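Side-chain contacts in topoisomerase I-like protein (Leishmania donovani, PDB 2B9S), which probably relaxes supercoiled DNA by breaking and rejoining one strand, as part of a heterodimeric type IB topoisomerase: residues K51-P54 / E55-E58; S84-E87 / I88-R92; D103-P106 / I107-H111. All coordinates share one frame; numbering follows the deposited sequence.

Interaction 1 of 3, residues K51-P54 / E55-E58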
loop_
_atom_site.group_PDB
_atom_site.type_symbol
_atom_site.label_atom_id
_atom_site.label_comp_id
_atom_site.label_asym_id
_atom_site.label_seq_id
_atom_site.Cartn_x
_atom_site.Cartn_y
_atom_site.Cartn_z
ATOM N N LYS D 51 1.595 -39.867 -5.516
ATOM C CA LYS D 51 0.419 -39.494 -4.735
ATOM C C LYS D 51 0.819 -38.608 -3.563
ATOM O O LYS D 51 1.923 -38.741 -3.006
ATOM C CB LYS D 51 -0.312 -40.737 -4.219
ATOM C CG LYS D 51 -0.902 -41.611 -5.326
ATOM C CD LYS D 51 -1.806 -42.675 -4.732
ATOM C CE LYS D 51 -2.222 -43.722 -5.760
ATOM N NZ LYS D 51 -2.824 -44.904 -5.077
ATOM N N MET D 52 -0.103 -37.726 -3.188
ATOM C CA MET D 52 0.136 -36.724 -2.167
ATOM C C MET D 52 -0.948 -36.696 -1.095
ATOM O O MET D 52 -2.137 -36.918 -1.373
ATOM C CB MET D 52 0.217 -35.342 -2.832
ATOM C CG MET D 52 1.492 -35.121 -3.635
ATOM S SD MET D 52 1.451 -33.643 -4.662
ATOM C CE MET D 52 0.162 -33.955 -5.840
ATOM N N THR D 53 -0.526 -36.401 0.135
ATOM C CA THR D 53 -1.446 -35.968 1.186
ATOM C C THR D 53 -2.099 -34.662 0.723
ATOM O O THR D 53 -1.494 -33.932 -0.076
ATOM C CB THR D 53 -0.700 -35.692 2.516
ATOM O OG1 THR D 53 0.055 -34.469 2.418
ATOM C CG2 THR D 53 0.219 -36.876 2.910
ATOM N N PRO D 54 -3.328 -34.372 1.198
ATOM C CA PRO D 54 -4.038 -33.100 0.940
ATOM C C PRO D 54 -3.177 -31.826 1.134
ATOM O O PRO D 54 -3.308 -30.864 0.391
ATOM C CB PRO D 54 -5.188 -33.139 1.965
ATOM C CG PRO D 54 -5.511 -34.656 2.075
ATOM C CD PRO D 54 -4.148 -35.318 1.997
ATOM N N GLU D 55 -2.303 -31.851 2.128
ATOM C CA GLU D 55 -1.435 -30.740 2.463
ATOM C C GLU D 55 -0.348 -30.521 1.405
ATOM O O GLU D 55 -0.050 -29.382 1.056
ATOM C CB GLU D 55 -0.822 -30.975 3.850
ATOM C CG GLU D 55 0.017 -29.812 4.391
ATOM C CD GLU D 55 0.868 -30.192 5.601
ATOM O OE1 GLU D 55 1.006 -31.413 5.909
ATOM O OE2 GLU D 55 1.423 -29.263 6.229
ATOM N N GLU D 56 0.252 -31.611 0.932
ATOM C CA GLU D 56 1.229 -31.591 -0.162
ATOM C C GLU D 56 0.551 -31.203 -1.462
ATOM O O GLU D 56 1.109 -30.453 -2.251
ATOM C CB GLU D 56 1.890 -32.971 -0.346
ATOM C CG GLU D 56 2.723 -33.434 0.828
ATOM C CD GLU D 56 2.995 -34.926 0.825
ATOM O OE1 GLU D 56 2.420 -35.653 0.001
ATOM O OE2 GLU D 56 3.788 -35.393 1.658
ATOM N N GLU D 57 -0.650 -31.736 -1.673
ATOM C CA GLU D 57 -1.394 -31.554 -2.894
ATOM C C GLU D 57 -1.849 -30.117 -3.067
ATOM O O GLU D 57 -1.892 -29.594 -4.190
ATOM C CB GLU D 57 -2.608 -32.493 -2.911
ATOM C CG GLU D 57 -3.459 -32.290 -4.141
ATOM C CD GLU D 57 -4.842 -32.898 -4.034
ATOM O OE1 GLU D 57 -4.978 -34.141 -4.134
ATOM O OE2 GLU D 57 -5.797 -32.118 -3.891
ATOM N N GLU D 58 -2.246 -29.499 -1.957
ATOM C CA GLU D 58 -2.707 -28.124 -1.981
ATOM C C GLU D 58 -1.589 -27.192 -2.451
ATOM O O GLU D 58 -1.826 -26.312 -3.280
ATOM C CB GLU D 58 -3.201 -27.709 -0.590
ATOM C CG GLU D 58 -3.615 -26.249 -0.487
ATOM C CD GLU D 58 -4.032 -25.833 0.906
ATOM O OE1 GLU D 58 -3.559 -26.446 1.900
ATOM O OE2 GLU D 58 -4.797 -24.851 0.999
HETATM O O HOH W 1 1.675 -33.790 4.526
#
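A capping box formed by T53 and E56 starts helix 54-64, with each residue's side chain binding the other's backbone NH. T53 OG1 takes the hydrogen of E56 N at 3.2 Å along a nearly straight path (166° at the hydrogen), and E56 OE1 answers by accepting from T53 N at 3.0 Å. The return bond is less well aimed: the amide nitrogen stands above the carboxylate, 52° out of its plane. The threonine hydroxyl reaches the helix because a chi1 of 73° tucks OG1 between the backbone N and the carbonyl carbon, where it meets E56 N. CG2, on the other branch, lies alongside the E56 carboxylate.

The same hydroxyl is also tied to E55. One water sits 2.7 Å from T53 OG1 and donates to E55 OE1 at 2.8 Å, so the hydroxyl is linked through the water to a second residue of the same turn. Ordinary helical pairing then begins with E57 N to T53 O at 2.8 Å and continues with E58 N to P54 O. M52, just ahead of the cap, lays its side chain across the first turn: CB is 3.6 Å from E56 OE1, and the chain, extended at chi2, carries SD to within 3.9 Å of E57 CA; the bend at chi3 turns only CE.

Four consecutive glutamates follow P54 in the first turn, where the helix dipole would tend to welcome negative charge, and their acid ends are answered from elsewhere in the fold: E55 by K91, E56 by R92, E57 by Y36 and backbone NH groups of H39 and G40, E58 by R178. The cap lies just beyond strand 48-50, after K51 and M52, and M52, E55 and E56 turn side chains onto helix 75-89, while P54 and E57 rest on P38.

Interaction 2 of 3, residues S84-E87 / I88-R92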
loop_
_atom_site.group_PDB
_atom_site.type_symbol
_atom_site.label_atom_id
_atom_site.label_comp_id
_atom_site.label_asym_id
_atom_site.label_seq_id
_atom_site.Cartn_x
_atom_site.Cartn_y
_atom_site.Cartn_z
ATOM N N SER D 84 9.662 -24.538 0.172
ATOM C CA SER D 84 8.427 -24.587 0.948
ATOM C C SER D 84 7.722 -25.934 0.829
ATOM O O SER D 84 7.308 -26.506 1.840
ATOM C CB SER D 84 7.469 -23.458 0.549
ATOM O OG SER D 84 7.914 -22.202 1.040
ATOM N N TRP D 85 7.611 -26.433 -0.402
ATOM C CA TRP D 85 6.912 -27.677 -0.696
ATOM C C TRP D 85 7.608 -28.891 -0.077
ATOM O O TRP D 85 6.951 -29.750 0.516
ATOM C CB TRP D 85 6.761 -27.844 -2.209
ATOM C CG TRP D 85 5.842 -28.938 -2.627
ATOM C CD1 TRP D 85 4.658 -29.306 -2.030
ATOM C CD2 TRP D 85 6.007 -29.808 -3.756
ATOM N NE1 TRP D 85 4.094 -30.357 -2.709
ATOM C CE2 TRP D 85 4.896 -30.687 -3.770
ATOM C CE3 TRP D 85 7.006 -29.953 -4.742
ATOM C CZ2 TRP D 85 4.736 -31.676 -4.753
ATOM C CZ3 TRP D 85 6.848 -30.951 -5.711
ATOM C CH2 TRP D 85 5.720 -31.791 -5.714
ATOM N N ARG D 86 8.932 -28.945 -0.225
ATOM C CA ARG D 86 9.806 -29.941 0.410
ATOM C C ARG D 86 9.765 -29.990 1.941
ATOM O O ARG D 86 9.947 -31.063 2.520
ATOM C CB ARG D 86 11.263 -29.721 -0.024
ATOM C CG ARG D 86 11.605 -30.176 -1.437
ATOM C CD ARG D 86 11.597 -31.699 -1.608
ATOM N NE ARG D 86 12.541 -32.375 -0.716
ATOM C CZ ARG D 86 13.840 -32.590 -0.968
ATOM N NH1 ARG D 86 14.406 -32.177 -2.094
ATOM N NH2 ARG D 86 14.581 -33.218 -0.073
ATOM N N GLU D 87 9.580 -28.844 2.603
ATOM C CA GLU D 87 9.391 -28.819 4.066
ATOM C C GLU D 87 8.188 -29.663 4.485
ATOM O O GLU D 87 8.186 -30.270 5.560
ATOM C CB GLU D 87 9.119 -27.406 4.562
ATOM C CG GLU D 87 10.302 -26.509 4.762
ATOM C CD GLU D 87 9.878 -25.169 5.359
ATOM O OE1 GLU D 87 10.303 -24.112 4.824
ATOM O OE2 GLU D 87 9.088 -25.183 6.341
ATOM N N ILE D 88 7.147 -29.638 3.656
ATOM C CA ILE D 88 5.939 -30.412 3.883
ATOM C C ILE D 88 6.195 -31.875 3.519
ATOM O O ILE D 88 5.918 -32.779 4.325
ATOM C CB ILE D 88 4.726 -29.820 3.107
ATOM C CG1 ILE D 88 4.426 -28.392 3.604
ATOM C CG2 ILE D 88 3.476 -30.730 3.236
ATOM C CD1 ILE D 88 3.583 -27.538 2.654
ATOM N N LEU D 89 6.737 -32.091 2.316
ATOM C CA LEU D 89 7.004 -33.416 1.781
ATOM C C LEU D 89 7.982 -34.217 2.644
ATOM O O LEU D 89 7.880 -35.451 2.735
ATOM C CB LEU D 89 7.568 -33.300 0.355
ATOM C CG LEU D 89 6.735 -32.927 -0.881
ATOM C CD1 LEU D 89 7.656 -32.586 -2.052
ATOM C CD2 LEU D 89 5.785 -34.063 -1.293
ATOM N N ASP D 90 8.961 -33.515 3.223
ATOM C CA ASP D 90 10.053 -34.138 3.992
ATOM C C ASP D 90 9.606 -34.669 5.342
ATOM O O ASP D 90 10.408 -35.238 6.070
ATOM C CB ASP D 90 11.231 -33.180 4.191
ATOM C CG ASP D 90 12.064 -32.985 2.927
ATOM O OD1 ASP D 90 11.768 -33.617 1.888
ATOM O OD2 ASP D 90 13.029 -32.187 2.976
ATOM N N LYS D 91 8.331 -34.492 5.679
ATOM C CA LYS D 91 7.784 -35.108 6.895
ATOM C C LYS D 91 7.566 -36.615 6.721
ATOM O O LYS D 91 7.470 -37.345 7.707
ATOM C CB LYS D 91 6.505 -34.407 7.332
ATOM C CG LYS D 91 6.753 -32.979 7.803
ATOM C CD LYS D 91 5.533 -32.398 8.476
ATOM C CE LYS D 91 4.525 -31.923 7.466
ATOM N NZ LYS D 91 3.165 -32.335 7.872
ATOM N N ARG D 92 7.493 -37.076 5.466
ATOM C CA ARG D 92 7.353 -38.501 5.169
ATOM C C ARG D 92 8.380 -38.941 4.115
ATOM O O ARG D 92 9.216 -38.142 3.713
ATOM C CB ARG D 92 5.894 -38.872 4.798
ATOM C CG ARG D 92 5.223 -38.075 3.660
ATOM C CD ARG D 92 5.775 -38.411 2.261
ATOM N NE ARG D 92 4.798 -38.053 1.243
ATOM C CZ ARG D 92 4.479 -38.802 0.191
ATOM N NH1 ARG D 92 5.087 -39.960 -0.001
ATOM N NH2 ARG D 92 3.538 -38.394 -0.658
#
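W85 O accepts two backbone NH groups as helix 75-89 comes to its end. L89 N makes the regular helical bond, 3.0 Å long; I88 N, at 3.1 Å from the same oxygen, adds a weak one. The W85 and L89 side chains meet as well. CD1 of L89 sits over the centre of the six-membered ring of the W85 indole, 3.7 Å from its centroid and only 13° off the ring normal, which is a CH-pi contact. A chi1 of -169° sets CG of W85 opposite the backbone N, swinging the indole out along the helix surface and putting one face beneath the leucine methyl. The indole NE1 is hydrogen-bonded to E56 O on helix 54-64, which helps set the rotation of the ring.

One residue on, round the side of the helix, R86 forms a salt bridge with D90, one turn ahead. The arginine chain bends at both chi2 and chi3, curling back so that NE points at D90 OD1, 3.0 Å away; OD1 lies at the edge of the guanidinium, in its plane. NH2 adds a weak bond to OD1 at 3.5 Å. The two flat groups are turned 67° against each other, so this is a one-oxygen grip and not a flat two-pronged pairing. The position of OD1 is less sure than the rest, and the R86-D90 distances are therefore less certain.

The helix stops here, and the chain leaves through a type I turn from L89 to R92. The inner face, toward helix 54-64 and strand 48-50, thus combines the apolar packing of W85 and L89 with the NE1 bond to E56 O, while the R86-D90 pair, on the more exposed side, probably adds modestly to the final turn.

Interaction 3 of 3, residues D103-P106 / I107-H111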
loop_
_atom_site.group_PDB
_atom_site.type_symbol
_atom_site.label_atom_id
_atom_site.label_comp_id
_atom_site.label_asym_id
_atom_site.label_seq_id
_atom_site.Cartn_x
_atom_site.Cartn_y
_atom_site.Cartn_z
ATOM N N ASP D 103 6.318 -33.325 -12.940
ATOM C CA ASP D 103 5.386 -32.997 -14.012
ATOM C C ASP D 103 4.006 -32.741 -13.415
ATOM O O ASP D 103 3.340 -33.656 -12.940
ATOM C CB ASP D 103 5.343 -34.146 -15.008
ATOM C CG ASP D 103 4.573 -33.826 -16.276
ATOM O OD1 ASP D 103 3.801 -32.848 -16.332
ATOM O OD2 ASP D 103 4.737 -34.597 -17.236
ATOM N N PHE D 104 3.585 -31.483 -13.459
ATOM C CA PHE D 104 2.347 -31.024 -12.841
ATOM C C PHE D 104 1.173 -31.012 -13.781
ATOM O O PHE D 104 0.112 -30.516 -13.429
ATOM C CB PHE D 104 2.531 -29.605 -12.309
ATOM C CG PHE D 104 3.550 -29.488 -11.219
ATOM C CD1 PHE D 104 3.185 -29.699 -9.886
ATOM C CD2 PHE D 104 4.875 -29.121 -11.519
ATOM C CE1 PHE D 104 4.119 -29.582 -8.867
ATOM C CE2 PHE D 104 5.834 -28.998 -10.491
ATOM C CZ PHE D 104 5.448 -29.229 -9.161
ATOM N N GLU D 105 1.355 -31.569 -14.972
ATOM C CA GLU D 105 0.367 -31.461 -16.049
ATOM C C GLU D 105 -1.048 -32.008 -15.725
ATOM O O GLU D 105 -2.051 -31.354 -16.061
ATOM C CB GLU D 105 0.941 -32.046 -17.355
ATOM C CG GLU D 105 0.214 -31.617 -18.628
ATOM C CD GLU D 105 0.135 -30.074 -18.833
ATOM O OE1 GLU D 105 0.884 -29.285 -18.201
ATOM O OE2 GLU D 105 -0.694 -29.650 -19.655
ATOM N N PRO D 106 -1.149 -33.201 -15.082
ATOM C CA PRO D 106 -2.511 -33.639 -14.710
ATOM C C PRO D 106 -3.252 -32.620 -13.811
ATOM O O PRO D 106 -4.448 -32.394 -13.990
ATOM C CB PRO D 106 -2.266 -34.971 -13.976
ATOM C CG PRO D 106 -0.929 -35.448 -14.470
ATOM C CD PRO D 106 -0.126 -34.200 -14.695
ATOM N N ILE D 107 -2.554 -31.995 -12.862
ATOM C CA ILE D 107 -3.208 -31.005 -12.019
ATOM C C ILE D 107 -3.544 -29.734 -12.808
ATOM O O ILE D 107 -4.648 -29.198 -12.676
ATOM C CB ILE D 107 -2.397 -30.655 -10.764
ATOM C CG1 ILE D 107 -2.275 -31.890 -9.850
ATOM C CG2 ILE D 107 -3.025 -29.415 -10.084
ATOM C CD1 ILE D 107 -1.352 -31.696 -8.641
ATOM N N TYR D 108 -2.602 -29.251 -13.622
ATOM C CA TYR D 108 -2.881 -28.113 -14.502
ATOM C C TYR D 108 -4.127 -28.328 -15.344
ATOM O O TYR D 108 -4.986 -27.458 -15.435
ATOM C CB TYR D 108 -1.711 -27.832 -15.443
ATOM C CG TYR D 108 -1.952 -26.599 -16.292
ATOM C CD1 TYR D 108 -2.042 -26.687 -17.675
ATOM C CD2 TYR D 108 -2.106 -25.343 -15.696
ATOM C CE1 TYR D 108 -2.255 -25.552 -18.449
ATOM C CE2 TYR D 108 -2.328 -24.208 -16.448
ATOM C CZ TYR D 108 -2.395 -24.313 -17.832
ATOM O OH TYR D 108 -2.622 -23.174 -18.594
ATOM N N GLN D 109 -4.195 -29.484 -15.997
ATOM C CA GLN D 109 -5.343 -29.830 -16.833
ATOM C C GLN D 109 -6.639 -29.909 -16.038
ATOM O O GLN D 109 -7.665 -29.418 -16.503
ATOM C CB GLN D 109 -5.068 -31.124 -17.603
ATOM C CG GLN D 109 -3.920 -30.982 -18.620
ATOM C CD GLN D 109 -4.183 -29.889 -19.641
ATOM O OE1 GLN D 109 -5.335 -29.604 -19.989
ATOM N NE2 GLN D 109 -3.117 -29.268 -20.124
ATOM N N TRP D 110 -6.587 -30.500 -14.839
ATOM C CA TRP D 110 -7.720 -30.465 -13.885
ATOM C C TRP D 110 -8.190 -29.029 -13.654
ATOM O O TRP D 110 -9.375 -28.742 -13.719
ATOM C CB TRP D 110 -7.327 -31.117 -12.547
ATOM C CG TRP D 110 -8.357 -30.942 -11.449
ATOM C CD1 TRP D 110 -9.464 -31.731 -11.220
ATOM C CD2 TRP D 110 -8.389 -29.913 -10.441
ATOM N NE1 TRP D 110 -10.164 -31.263 -10.137
ATOM C CE2 TRP D 110 -9.537 -30.151 -9.639
ATOM C CE3 TRP D 110 -7.561 -28.823 -10.135
ATOM C CZ2 TRP D 110 -9.879 -29.338 -8.546
ATOM C CZ3 TRP D 110 -7.901 -28.015 -9.051
ATOM C CH2 TRP D 110 -9.066 -28.272 -8.275
ATOM N N HIS D 111 -7.246 -28.129 -13.392
ATOM C CA HIS D 111 -7.547 -26.715 -13.163
ATOM C C HIS D 111 -8.244 -26.026 -14.362
ATOM O O HIS D 111 -9.116 -25.168 -14.170
ATOM C CB HIS D 111 -6.265 -25.971 -12.726
ATOM C CG HIS D 111 -6.225 -24.524 -13.130
ATOM N ND1 HIS D 111 -6.919 -23.539 -12.456
ATOM C CD2 HIS D 111 -5.577 -23.902 -14.144
ATOM C CE1 HIS D 111 -6.697 -22.374 -13.037
ATOM N NE2 HIS D 111 -5.893 -22.570 -14.067
#
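The Y108 ring meets E105 at its edge: OE2 of the glutamate lies near the ring plane, 3.8 Å from CD1, and OE1 is at much the same distance from that carbon. The two side chains run side by side in the same direction, with carboxylate and ring planes 44° apart. W110 also receives an oxygen at its edge, the backbone O of I107 lying in the indole plane, and its ring meets that of H39. The F104 ring stands edge-to-face with F63.

E105 OE2 also accepts from Q109 NE2. The modelled separation of 2.5 Å is very short for such a bond, so its exact length is doubtful, but the hydrogen points well at the oxygen. Bends at chi2 in both chains bring acid and amide together, the two planes lying 52° apart. The other carboxylate oxygen, OE1, is held by K67.

This is the first turn of helix 105-119, with F104 at the N-cap position. F104 offers no conventional side-chain acceptor; just before it, D103 OD1 accepts from E105 N at 3.1 Å, approached on the anti side and somewhat out of plane, which makes an Asx turn. Helical bonds follow at once, Y108 N to F104 O at 3.0 Å, Q109 N to E105 O at 2.8 Å and W110 N to P106 O. On the inner face, F104 and I107 pack on I43 of strand 43-45 and on A64 of helix 54-64, while D103 pairs its backbone with F44.

Overall arrangement
All three interactions lie in one part of the DNA-binding fragment, about 30 Å from the chain's centre, and each is partly buried. Interactions 1 and 3 are helix starts, one capped by a threonine-glutamate box, the other preceded by an Asx turn; interaction 2 is a helix end, with its charge pair on the surface. Interactions 1 and 2 are the closest neighbours, centres 10 Å apart, and bind consecutive helices by salt bridges as well as apolar packing. Interaction 3 meets both through side-chain packing: M52 CE touches I107 CD1 at 3.9 Å, and W85 CZ3 approaches F104 CZ at 4.1 Å.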